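PDB 2IM8: hypothetical protein yppE from Bacillus subtilis, which is of unknown function but folds as a single-chain four-helix bundle and belongs to the bacterial DUF1798 family. Local coordinates for residues R53-A58 against E73-V78; Q12-A17 against S105-L110; K68-E73 against K114-R119; E38-A43 against Q88-H93. One frame throughout, in Å; residues are numbered along the deposited sequence.

All four contacts join parts of one up-and-down four-helix bundle. Contacts 1 and 2 are buried and wholly apolar across their interfaces. They touch each other, since Trp54 lies against Met13 and Leu110. Contacts 1 and 4 both pair helix 36-64 with helix 72-91, but on opposite sides of the chain's centre, with their centres about 22 Å apart. Contact 4 is a surface contact built round a tyrosine. Contact 3 is partly buried and differs in chemistry: a glutamate on helix 96-121 accepts hydrogen bonds from backbone N-H groups of the loop before helix 72-91. Contact 3 shares Glu73 with contact 1 and touches it, Val70 lying against Ile75. Contact 2 ties the first helix to the last.

Contact 1 of 4, residues R53-A58 against E73-V78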
# COMPACT_ATOMS: atom_id res chain seq x y z
N ARG A 53 0.35 2.49 10.54
CA ARG A 53 1.57 2.13 11.26
C ARG A 53 2.78 2.22 10.34
O ARG A 53 3.87 2.59 10.77
CB ARG A 53 1.44 0.70 11.80
CG ARG A 53 0.26 0.54 12.74
CD ARG A 53 -0.03 -0.92 13.04
NE ARG A 53 -1.29 -1.05 13.76
CZ ARG A 53 -1.84 -2.21 14.10
NH1 ARG A 53 -1.24 -3.35 13.79
NH2 ARG A 53 -3.00 -2.24 14.76
N TRP A 54 2.59 1.88 9.07
CA TRP A 54 3.66 1.94 8.08
C TRP A 54 4.08 3.39 7.88
O TRP A 54 5.26 3.71 7.95
CB TRP A 54 3.18 1.35 6.75
CG TRP A 54 4.19 1.48 5.67
CD1 TRP A 54 5.27 0.66 5.45
CD2 TRP A 54 4.24 2.49 4.66
NE1 TRP A 54 5.99 1.11 4.37
CE2 TRP A 54 5.38 2.23 3.87
CE3 TRP A 54 3.44 3.60 4.36
CZ2 TRP A 54 5.73 3.04 2.78
CZ3 TRP A 54 3.78 4.41 3.28
CH2 TRP A 54 4.92 4.12 2.50
N ALA A 55 3.10 4.26 7.63
CA ALA A 55 3.37 5.68 7.42
C ALA A 55 4.13 6.30 8.59
O ALA A 55 5.11 7.03 8.38
CB ALA A 55 2.05 6.43 7.19
N GLU A 56 3.70 6.02 9.81
CA GLU A 56 4.37 6.56 10.98
C GLU A 56 5.82 6.08 11.00
O GLU A 56 6.72 6.85 11.33
CB GLU A 56 3.62 6.15 12.27
CG GLU A 56 4.49 5.57 13.37
CD GLU A 56 4.42 4.04 13.43
OE1 GLU A 56 3.31 3.50 13.67
OE2 GLU A 56 5.46 3.39 13.22
N GLY A 57 6.05 4.83 10.64
CA GLY A 57 7.40 4.31 10.63
C GLY A 57 8.21 4.92 9.50
O GLY A 57 9.38 5.27 9.66
N ALA A 58 7.57 5.04 8.33
CA ALA A 58 8.22 5.62 7.16
C ALA A 58 8.62 7.06 7.47
O ALA A 58 9.74 7.48 7.19
CB ALA A 58 7.28 5.58 5.94
N GLU A 73 5.63 14.14 1.63
CA GLU A 73 4.41 14.18 0.82
C GLU A 73 4.13 12.85 0.15
O GLU A 73 2.98 12.42 0.03
CB GLU A 73 4.52 15.27 -0.24
CG GLU A 73 4.71 16.66 0.31
CD GLU A 73 6.15 16.98 0.64
OE1 GLU A 73 7.02 16.07 0.56
OE2 GLU A 73 6.42 18.15 0.99
N GLN A 74 5.19 12.20 -0.31
CA GLN A 74 5.10 10.92 -0.99
C GLN A 74 4.54 9.88 -0.01
O GLN A 74 3.62 9.13 -0.35
CB GLN A 74 6.50 10.54 -1.47
CG GLN A 74 6.65 9.28 -2.26
CD GLN A 74 8.08 9.16 -2.77
OE1 GLN A 74 9.03 9.55 -2.08
NE2 GLN A 74 8.24 8.63 -3.97
N ILE A 75 5.08 9.85 1.20
CA ILE A 75 4.63 8.90 2.20
C ILE A 75 3.16 9.15 2.54
O ILE A 75 2.36 8.22 2.53
CB ILE A 75 5.47 8.99 3.49
CG1 ILE A 75 6.91 8.54 3.21
CG2 ILE A 75 4.86 8.11 4.58
CD1 ILE A 75 7.00 7.11 2.69
N GLU A 76 2.83 10.40 2.81
CA GLU A 76 1.46 10.78 3.17
C GLU A 76 0.39 10.42 2.12
O GLU A 76 -0.74 10.11 2.47
CB GLU A 76 1.41 12.28 3.48
CG GLU A 76 2.26 12.69 4.67
CD GLU A 76 2.23 14.19 4.95
OE1 GLU A 76 2.48 14.98 4.01
OE2 GLU A 76 1.95 14.57 6.10
N ALA A 77 0.76 10.45 0.84
CA ALA A 77 -0.19 10.15 -0.23
C ALA A 77 -0.61 8.67 -0.35
O ALA A 77 -1.67 8.37 -0.92
CB ALA A 77 0.38 10.61 -1.56
N VAL A 78 0.21 7.77 0.17
CA VAL A 78 -0.06 6.33 0.09
C VAL A 78 -1.40 5.88 0.70
O VAL A 78 -2.17 5.15 0.06
CB VAL A 78 1.09 5.53 0.78
CG1 VAL A 78 0.77 4.03 0.80
CG2 VAL A 78 2.41 5.78 0.04
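Ala58 N donates to Trp54 O at 2.7 Å, a bond inside helix 36-64 between two residues that both touch Ile75. Helix 36-64 and helix 72-91 are consecutive members of an up-and-down four-helix bundle. Their short segments run almost exactly antiparallel, at 174°, with axes 9.6 Å apart. No hydrogen bond crosses between them. The contact is apolar packing, and most of its touching residues are buried.

Ile75 carries much of it. The CD1 methyl of Ile75 meets Ala58 CB at 3.6 Å and also touches the CH2 corner of the Trp54 ring. Its other branch, CG2, turns to Ala58 CB and to the backbone of Ala55. The Ala55 methyl itself is looser against that branch, with Ala55 CB 4.2 Å from Ile75 CG2. Trp54 has CG anti to the backbone N (chi1 176°), and the far rim of its six-membered ring reaches helix 72-91. Ala58 CB lies over one face of this ring, offset toward the rim.

The indole N-H end is satisfied from another helix: Trp54 NE1 is hydrogen-bonded to Thr10 OG1 of helix 3-29. Leu6 of that helix and Val113 of helix 96-121 also touch the indole, which therefore meets all three other helices of the bundle. Val78, one turn on from Ile75, takes the neighbouring corner of the ring. The two side chains cross at about a right angle, and Trp54 CZ3 sits 3.8 Å from Val78 CG2 and 3.9 Å from Val78 CG1.

Contact 2 of 4, residues Q12-A17 against S105-L110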
# COMPACT_ATOMS: atom_id res chain seq x y z
N GLN A 12 4.34 -6.43 3.08
CA GLN A 12 2.96 -6.85 3.30
C GLN A 12 2.03 -5.99 2.42
O GLN A 12 1.15 -6.52 1.76
CB GLN A 12 2.58 -6.67 4.78
CG GLN A 12 1.46 -7.57 5.26
CD GLN A 12 1.22 -7.47 6.76
OE1 GLN A 12 2.16 -7.50 7.56
NE2 GLN A 12 -0.04 -7.36 7.14
N MSE A 13 2.24 -4.68 2.42
CA MSE A 13 1.42 -3.78 1.61
C MSE A 13 1.62 -4.04 0.12
O MSE A 13 0.67 -3.96 -0.67
CB MSE A 13 1.75 -2.32 1.93
CG MSE A 13 1.22 -1.89 3.30
SE MSE A 13 1.78 -0.11 3.81
CE MSE A 13 0.67 0.91 2.60
N ILE A 14 2.84 -4.36 -0.28
CA ILE A 14 3.11 -4.65 -1.69
C ILE A 14 2.29 -5.86 -2.11
O ILE A 14 1.66 -5.87 -3.17
CB ILE A 14 4.62 -4.93 -1.93
CG1 ILE A 14 5.41 -3.65 -1.72
CG2 ILE A 14 4.86 -5.49 -3.35
CD1 ILE A 14 6.93 -3.86 -1.73
N GLU A 15 2.28 -6.87 -1.26
CA GLU A 15 1.53 -8.08 -1.57
C GLU A 15 0.02 -7.77 -1.59
O GLU A 15 -0.70 -8.22 -2.48
CB GLU A 15 1.84 -9.18 -0.54
CG GLU A 15 1.18 -10.51 -0.88
CD GLU A 15 1.52 -11.65 0.08
OE1 GLU A 15 2.54 -11.56 0.81
OE2 GLU A 15 0.76 -12.66 0.10
N VAL A 16 -0.45 -7.00 -0.62
CA VAL A 16 -1.87 -6.62 -0.57
C VAL A 16 -2.24 -5.93 -1.88
O VAL A 16 -3.28 -6.20 -2.47
CB VAL A 16 -2.16 -5.63 0.59
CG1 VAL A 16 -3.55 -5.01 0.42
CG2 VAL A 16 -2.05 -6.35 1.92
N ALA A 17 -1.36 -5.04 -2.33
CA ALA A 17 -1.58 -4.30 -3.58
C ALA A 17 -1.55 -5.20 -4.82
O ALA A 17 -2.40 -5.06 -5.71
CB ALA A 17 -0.54 -3.19 -3.72
N SER A 105 1.25 4.14 -8.27
CA SER A 105 1.70 5.15 -7.32
C SER A 105 2.06 4.53 -5.97
O SER A 105 3.11 4.84 -5.38
CB SER A 105 0.59 6.19 -7.14
OG SER A 105 0.95 7.17 -6.19
N VAL A 106 1.19 3.67 -5.48
CA VAL A 106 1.40 3.00 -4.20
C VAL A 106 2.64 2.11 -4.27
O VAL A 106 3.53 2.20 -3.42
CB VAL A 106 0.16 2.14 -3.84
CG1 VAL A 106 0.49 1.19 -2.68
CG2 VAL A 106 -1.01 3.06 -3.46
N LEU A 107 2.70 1.25 -5.28
CA LEU A 107 3.82 0.33 -5.43
C LEU A 107 5.17 1.04 -5.52
O LEU A 107 6.12 0.60 -4.88
CB LEU A 107 3.61 -0.56 -6.67
CG LEU A 107 2.55 -1.67 -6.47
CD1 LEU A 107 2.32 -2.40 -7.78
CD2 LEU A 107 3.02 -2.65 -5.38
N TYR A 108 5.25 2.12 -6.29
CA TYR A 108 6.53 2.83 -6.41
C TYR A 108 6.99 3.40 -5.09
O TYR A 108 8.16 3.27 -4.72
CB TYR A 108 6.46 3.96 -7.45
CG TYR A 108 7.73 4.78 -7.41
CD1 TYR A 108 8.95 4.23 -7.78
CD2 TYR A 108 7.73 6.08 -6.89
CE1 TYR A 108 10.14 4.92 -7.63
CE2 TYR A 108 8.92 6.79 -6.74
CZ TYR A 108 10.12 6.20 -7.10
OH TYR A 108 11.31 6.86 -6.90
N THR A 109 6.10 4.06 -4.36
CA THR A 109 6.50 4.62 -3.08
C THR A 109 6.93 3.49 -2.15
O THR A 109 7.92 3.63 -1.43
CB THR A 109 5.36 5.43 -2.43
OG1 THR A 109 5.02 6.53 -3.28
CG2 THR A 109 5.80 5.97 -1.05
N LEU A 110 6.22 2.37 -2.18
CA LEU A 110 6.57 1.23 -1.33
C LEU A 110 7.96 0.72 -1.70
O LEU A 110 8.79 0.46 -0.83
CB LEU A 110 5.53 0.10 -1.48
CG LEU A 110 4.16 0.43 -0.86
CD1 LEU A 110 3.16 -0.68 -1.13
CD2 LEU A 110 4.35 0.67 0.64
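The segments round Met13 and Leu110 run antiparallel, at 159° with axes 9.9 Å apart, and Ile14 and Leu107 have the nearest CA atoms, 6.3 Å apart. Apolar side chains fill the space between the two helices, and no hydrogen bond passes across.

Leu110 has more surface buried here than any other residue of the pair. Both methyls beyond its CG meet Met13. The CD1 branch of Leu110 meets Met13 CB at 3.7 Å and also reaches Ile14 CG1. The CD2 branch faces the outer part of Met13, which is present as selenomethionine. The chain bends at chi3 (72°), which turns CE back, and Met13 CE and SE each lie 4.2 Å from Leu110 CD2. Met13 and Leu110 cross at about a right angle.

Ile14 meets both leucines, one with each branch. Its CG1 lies 3.8 Å from Leu110 CB, and these two side chains slide past each other in opposite directions. Its CG2 branch turns to the other leucine, where Ile14 CG2 is 3.9 Å from Leu107 CD2. The same leucine methyl also touches the next turn of helix 3-29, with Ala17 CB 4.0 Å from Leu107 CD2. One methyl thus spans two residues.

This contact joins the first and last helices of the bundle close to the centre of the chain. Helix 36-64 closes in through Trp54, which touches both Met13 and Leu110. Helix 72-91 packs against helix 3-29, with Val78 on Met13 and Phe82 on Val16.

Contact 3 of 4, residues K68-E73 against K114-R119. With PO4 (phosphate ion), chain C.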
# COMPACT_ATOMS: atom_id res chain seq x y z
N LYS A 68 17.59 9.88 0.52
CA LYS A 68 17.91 10.39 -0.81
C LYS A 68 16.72 10.45 -1.77
O LYS A 68 16.51 11.47 -2.44
CB LYS A 68 19.02 9.52 -1.41
CG LYS A 68 19.51 9.92 -2.79
CD LYS A 68 20.38 11.17 -2.78
CE LYS A 68 19.56 12.43 -2.99
NZ LYS A 68 20.42 13.64 -3.09
N TYR A 69 15.92 9.39 -1.82
CA TYR A 69 14.80 9.34 -2.76
C TYR A 69 13.37 9.27 -2.24
O TYR A 69 12.45 9.02 -3.02
CB TYR A 69 15.01 8.18 -3.73
CG TYR A 69 16.32 8.22 -4.47
CD1 TYR A 69 16.78 9.39 -5.05
CD2 TYR A 69 17.09 7.06 -4.62
CE1 TYR A 69 17.97 9.43 -5.78
CE2 TYR A 69 18.28 7.08 -5.34
CZ TYR A 69 18.71 8.27 -5.92
OH TYR A 69 19.88 8.29 -6.64
N VAL A 70 13.14 9.49 -0.94
CA VAL A 70 11.77 9.46 -0.42
C VAL A 70 11.51 10.66 0.48
O VAL A 70 12.33 10.97 1.35
CB VAL A 70 11.49 8.17 0.38
CG1 VAL A 70 12.44 8.06 1.55
CG2 VAL A 70 10.05 8.16 0.87
N HIS A 71 10.38 11.33 0.27
CA HIS A 71 10.02 12.49 1.07
C HIS A 71 8.63 12.39 1.69
O HIS A 71 7.82 11.55 1.28
CB HIS A 71 10.15 13.75 0.22
CG HIS A 71 11.54 13.98 -0.29
ND1 HIS A 71 12.61 14.20 0.55
CD2 HIS A 71 12.04 13.94 -1.54
CE1 HIS A 71 13.71 14.30 -0.16
NE2 HIS A 71 13.40 14.14 -1.44
N LYS A 72 8.36 13.26 2.67
CA LYS A 72 7.09 13.27 3.40
C LYS A 72 5.79 13.21 2.57
O LYS A 72 4.94 12.35 2.81
CB LYS A 72 7.04 14.49 4.32
CG LYS A 72 5.97 14.42 5.40
CD LYS A 72 5.76 15.76 6.10
CE LYS A 72 5.07 16.77 5.19
NZ LYS A 72 4.67 18.01 5.92
N GLU A 73 5.63 14.14 1.63
CA GLU A 73 4.41 14.18 0.82
C GLU A 73 4.13 12.85 0.15
O GLU A 73 2.98 12.42 0.03
CB GLU A 73 4.52 15.27 -0.24
CG GLU A 73 4.71 16.66 0.31
CD GLU A 73 6.15 16.98 0.64
OE1 GLU A 73 7.02 16.07 0.56
OE2 GLU A 73 6.42 18.15 0.99
N LYS A 114 11.43 0.75 0.50
CA LYS A 114 12.18 -0.49 0.60
C LYS A 114 13.64 -0.25 0.19
O LYS A 114 14.56 -0.73 0.85
CB LYS A 114 11.57 -1.55 -0.33
CG LYS A 114 12.33 -2.87 -0.37
CD LYS A 114 11.68 -3.84 -1.36
CE LYS A 114 12.41 -5.18 -1.41
NZ LYS A 114 11.72 -6.12 -2.35
N ASP A 115 13.83 0.48 -0.91
CA ASP A 115 15.18 0.78 -1.38
C ASP A 115 15.96 1.58 -0.33
O ASP A 115 17.13 1.27 -0.08
CB ASP A 115 15.15 1.58 -2.69
CG ASP A 115 14.59 0.79 -3.87
OD1 ASP A 115 14.47 -0.45 -3.79
OD2 ASP A 115 14.28 1.43 -4.90
N GLU A 116 15.34 2.59 0.27
CA GLU A 116 16.01 3.41 1.29
C GLU A 116 16.44 2.54 2.47
O GLU A 116 17.57 2.63 2.95
CB GLU A 116 15.10 4.53 1.80
CG GLU A 116 14.83 5.68 0.83
CD GLU A 116 16.08 6.51 0.50
OE1 GLU A 116 16.84 6.87 1.42
OE2 GLU A 116 16.28 6.82 -0.70
N ILE A 117 15.52 1.71 2.94
CA ILE A 117 15.82 0.83 4.06
C ILE A 117 17.05 -0.03 3.77
O ILE A 117 18.02 -0.01 4.54
CB ILE A 117 14.63 -0.10 4.37
CG1 ILE A 117 13.45 0.74 4.88
CG2 ILE A 117 15.05 -1.16 5.37
CD1 ILE A 117 12.19 -0.07 5.17
N ALA A 118 17.02 -0.77 2.66
CA ALA A 118 18.12 -1.64 2.28
C ALA A 118 19.44 -0.87 2.11
O ALA A 118 20.50 -1.35 2.51
CB ALA A 118 17.79 -2.37 0.98
N ARG A 119 19.35 0.33 1.54
CA ARG A 119 20.53 1.16 1.32
C ARG A 119 21.18 1.61 2.63
O ARG A 119 22.40 1.52 2.81
CB ARG A 119 20.15 2.38 0.48
CG ARG A 119 21.32 3.24 0.05
CD ARG A 119 20.85 4.44 -0.77
NE ARG A 119 20.11 5.40 0.04
CZ ARG A 119 20.65 6.11 1.03
NH1 ARG A 119 21.93 5.94 1.35
NH2 ARG A 119 19.91 6.98 1.71
P PO4 C . 14.82 -4.77 -4.58
O1 PO4 C . 15.31 -5.96 -3.83
O2 PO4 C . 15.16 -4.92 -6.02
O3 PO4 C . 15.47 -3.55 -4.04
O4 PO4 C . 13.35 -4.65 -4.43
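The carboxylate of Glu116 stands almost perpendicular to the Tyr69 ring, with the planes 89° apart, and faces the backbone of the loop. Tyr69 N donates to Glu116 OE2 at 2.8 Å, from well above the carboxylate plane. Lys68 N donates to Glu116 OE1 at 3.2 Å with a more bent angle of 141°. Arg119 NH2 reaches the same OE1 from the opposite face, on the syn side, and closes a 3.1 Å salt bridge. OE1 is thus gripped by two donors. Glu120 OE2 lies close to it, a like charge that Arg119 and the two N-H donors would probably offset.

The bend of Glu116 at chi2 (-65°) turns CD, and with it the carboxylate, toward the loop. Glu116 CG lies 3.4 Å from Val70 CG1. Through Glu116 helix 96-121 is tied to the loop that leads into helix 72-91 of the four-helix bundle, with His71 at the N-cap. An alanine in place of Glu116 would probably leave the N-H groups of Lys68 and Tyr69 without this acceptor and Arg119 without its charged mate.

Two residues before Glu116, Lys114 pairs with Glu11 of helix 3-29. Lys114 NZ also donates to phosphate O4 at 3.0 Å, the ion probably coming from the crystallisation liquor.

Contact 4 of 4, residues E38-A43 against Q88-H93; sequences ETIKPA and QSYVHH
Tyr90 and Ile40 carry most of the buried surface here, and Ala43 adds a smaller patch. Tyr90 has CG anti to the carbonyl carbon (chi1 -64°), and its ring reaches across to helix 36-64. Ile40 packs near the root of the ring, where Ile40 CG1 lies 3.7 Å from Tyr90 CB. The two side chains slide past each other in opposite directions. At the far end of the ring the methyl of Ala43 takes over. Ala43 CB is 3.6 Å from Tyr90 OH and 3.7 Å from Tyr90 CE2. Thr39 comes to the other flank with its methyl, Thr39 CG2 being 3.7 Å from Tyr90 CE1. Ile40 CD1 also meets Val91 CG1 at 4.0 Å, with the two side chains crossing at about a right angle.

Tyr34, in the loop before helix 36-64, stacks edge-to-face with Tyr90. Arg23 of helix 3-29 also touches Tyr90. An alanine in place of Tyr90 would probably open a gap beside Thr39 and Ala43 and leave Tyr34 without its ring partner.

Both helices are irregular here. Helix 36-64 has a wider pi-type turn at 38-40 and a kink at Pro42. Helix 72-91 ends at Val91, and His92 leaves it with positive phi. Gln88 OE1 accepts from His93 N (2.8 Å, bent to 135°) and also from Ile94 N. The contact closes one end of an antiparallel helix pair in an up-and-down four-helix bundle.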
# COMPACT_ATOMS: atom_id res chain seq x y z
N GLU A 38 -18.41 -9.20 6.21
CA GLU A 38 -17.50 -10.31 6.52
C GLU A 38 -16.17 -10.30 5.77
O GLU A 38 -15.22 -10.94 6.20
CB GLU A 38 -18.20 -11.65 6.24
CG GLU A 38 -19.36 -11.92 7.17
CD GLU A 38 -18.92 -11.91 8.62
OE1 GLU A 38 -18.11 -12.79 9.00
OE2 GLU A 38 -19.38 -11.03 9.38
N THR A 39 -16.10 -9.57 4.66
CA THR A 39 -14.86 -9.56 3.89
C THR A 39 -14.32 -8.17 3.55
O THR A 39 -13.20 -7.82 3.92
CB THR A 39 -15.03 -10.38 2.58
OG1 THR A 39 -15.42 -11.73 2.90
CG2 THR A 39 -13.72 -10.42 1.80
N ILE A 40 -15.13 -7.38 2.85
CA ILE A 40 -14.73 -6.04 2.41
C ILE A 40 -14.37 -5.08 3.54
O ILE A 40 -13.23 -4.61 3.63
CB ILE A 40 -15.86 -5.41 1.55
CG1 ILE A 40 -16.13 -6.30 0.33
CG2 ILE A 40 -15.45 -4.00 1.10
CD1 ILE A 40 -17.27 -5.82 -0.55
N LYS A 41 -15.33 -4.79 4.41
CA LYS A 41 -15.12 -3.89 5.53
C LYS A 41 -13.90 -4.30 6.37
O LYS A 41 -13.05 -3.47 6.68
CB LYS A 41 -16.39 -3.85 6.38
CG LYS A 41 -16.38 -2.87 7.54
CD LYS A 41 -17.77 -2.74 8.16
CE LYS A 41 -17.74 -1.89 9.44
NZ LYS A 41 -17.03 -2.58 10.55
N PRO A 42 -13.79 -5.59 6.74
CA PRO A 42 -12.63 -5.98 7.54
C PRO A 42 -11.31 -5.87 6.79
O PRO A 42 -10.26 -5.65 7.39
CB PRO A 42 -12.94 -7.41 7.95
CG PRO A 42 -13.79 -7.91 6.82
CD PRO A 42 -14.70 -6.74 6.57
N ALA A 43 -11.35 -6.02 5.47
CA ALA A 43 -10.13 -5.93 4.68
C ALA A 43 -9.67 -4.48 4.69
O ALA A 43 -8.48 -4.21 4.81
CB ALA A 43 -10.37 -6.39 3.25
N GLN A 88 -11.62 -1.13 -3.95
CA GLN A 88 -11.92 -1.41 -5.35
C GLN A 88 -11.54 -2.81 -5.81
O GLN A 88 -12.11 -3.32 -6.78
CB GLN A 88 -11.28 -0.34 -6.23
CG GLN A 88 -11.83 1.07 -5.98
CD GLN A 88 -13.34 1.17 -6.19
OE1 GLN A 88 -13.89 0.61 -7.15
NE2 GLN A 88 -14.01 1.90 -5.31
N SER A 89 -10.61 -3.46 -5.13
CA SER A 89 -10.23 -4.81 -5.52
C SER A 89 -11.46 -5.70 -5.34
O SER A 89 -11.64 -6.67 -6.06
CB SER A 89 -9.06 -5.33 -4.67
OG SER A 89 -9.44 -5.60 -3.33
N TYR A 90 -12.32 -5.34 -4.38
CA TYR A 90 -13.53 -6.11 -4.11
C TYR A 90 -14.75 -5.65 -4.90
O TYR A 90 -15.47 -6.48 -5.44
CB TYR A 90 -13.87 -6.05 -2.62
CG TYR A 90 -12.82 -6.70 -1.77
CD1 TYR A 90 -12.77 -8.09 -1.64
CD2 TYR A 90 -11.85 -5.94 -1.14
CE1 TYR A 90 -11.77 -8.71 -0.90
CE2 TYR A 90 -10.84 -6.54 -0.40
CZ TYR A 90 -10.81 -7.93 -0.29
OH TYR A 90 -9.83 -8.54 0.45
N VAL A 91 -14.96 -4.33 -4.98
CA VAL A 91 -16.13 -3.78 -5.68
C VAL A 91 -15.87 -3.33 -7.12
O VAL A 91 -16.81 -3.14 -7.90
CB VAL A 91 -16.74 -2.61 -4.87
CG1 VAL A 91 -17.09 -3.09 -3.47
CG2 VAL A 91 -15.77 -1.44 -4.79
N HIS A 92 -14.60 -3.14 -7.46
CA HIS A 92 -14.16 -2.74 -8.81
C HIS A 92 -15.05 -1.79 -9.61
O HIS A 92 -15.35 -2.05 -10.78
CB HIS A 92 -13.90 -4.00 -9.64
CG HIS A 92 -15.08 -4.92 -9.73
ND1 HIS A 92 -16.17 -4.67 -10.54
CD2 HIS A 92 -15.34 -6.10 -9.10
CE1 HIS A 92 -17.04 -5.66 -10.41
NE2 HIS A 92 -16.56 -6.53 -9.55
N HIS A 93 -15.47 -0.69 -9.00
CA HIS A 93 -16.30 0.26 -9.71
C HIS A 93 -15.48 1.15 -10.63
O HIS A 93 -15.87 1.40 -11.76
CB HIS A 93 -17.09 1.13 -8.74
CG HIS A 93 -18.13 0.37 -7.97
ND1 HIS A 93 -19.08 -0.41 -8.59
CD2 HIS A 93 -18.39 0.31 -6.64
CE1 HIS A 93 -19.88 -0.94 -7.67
NE2 HIS A 93 -19.48 -0.51 -6.48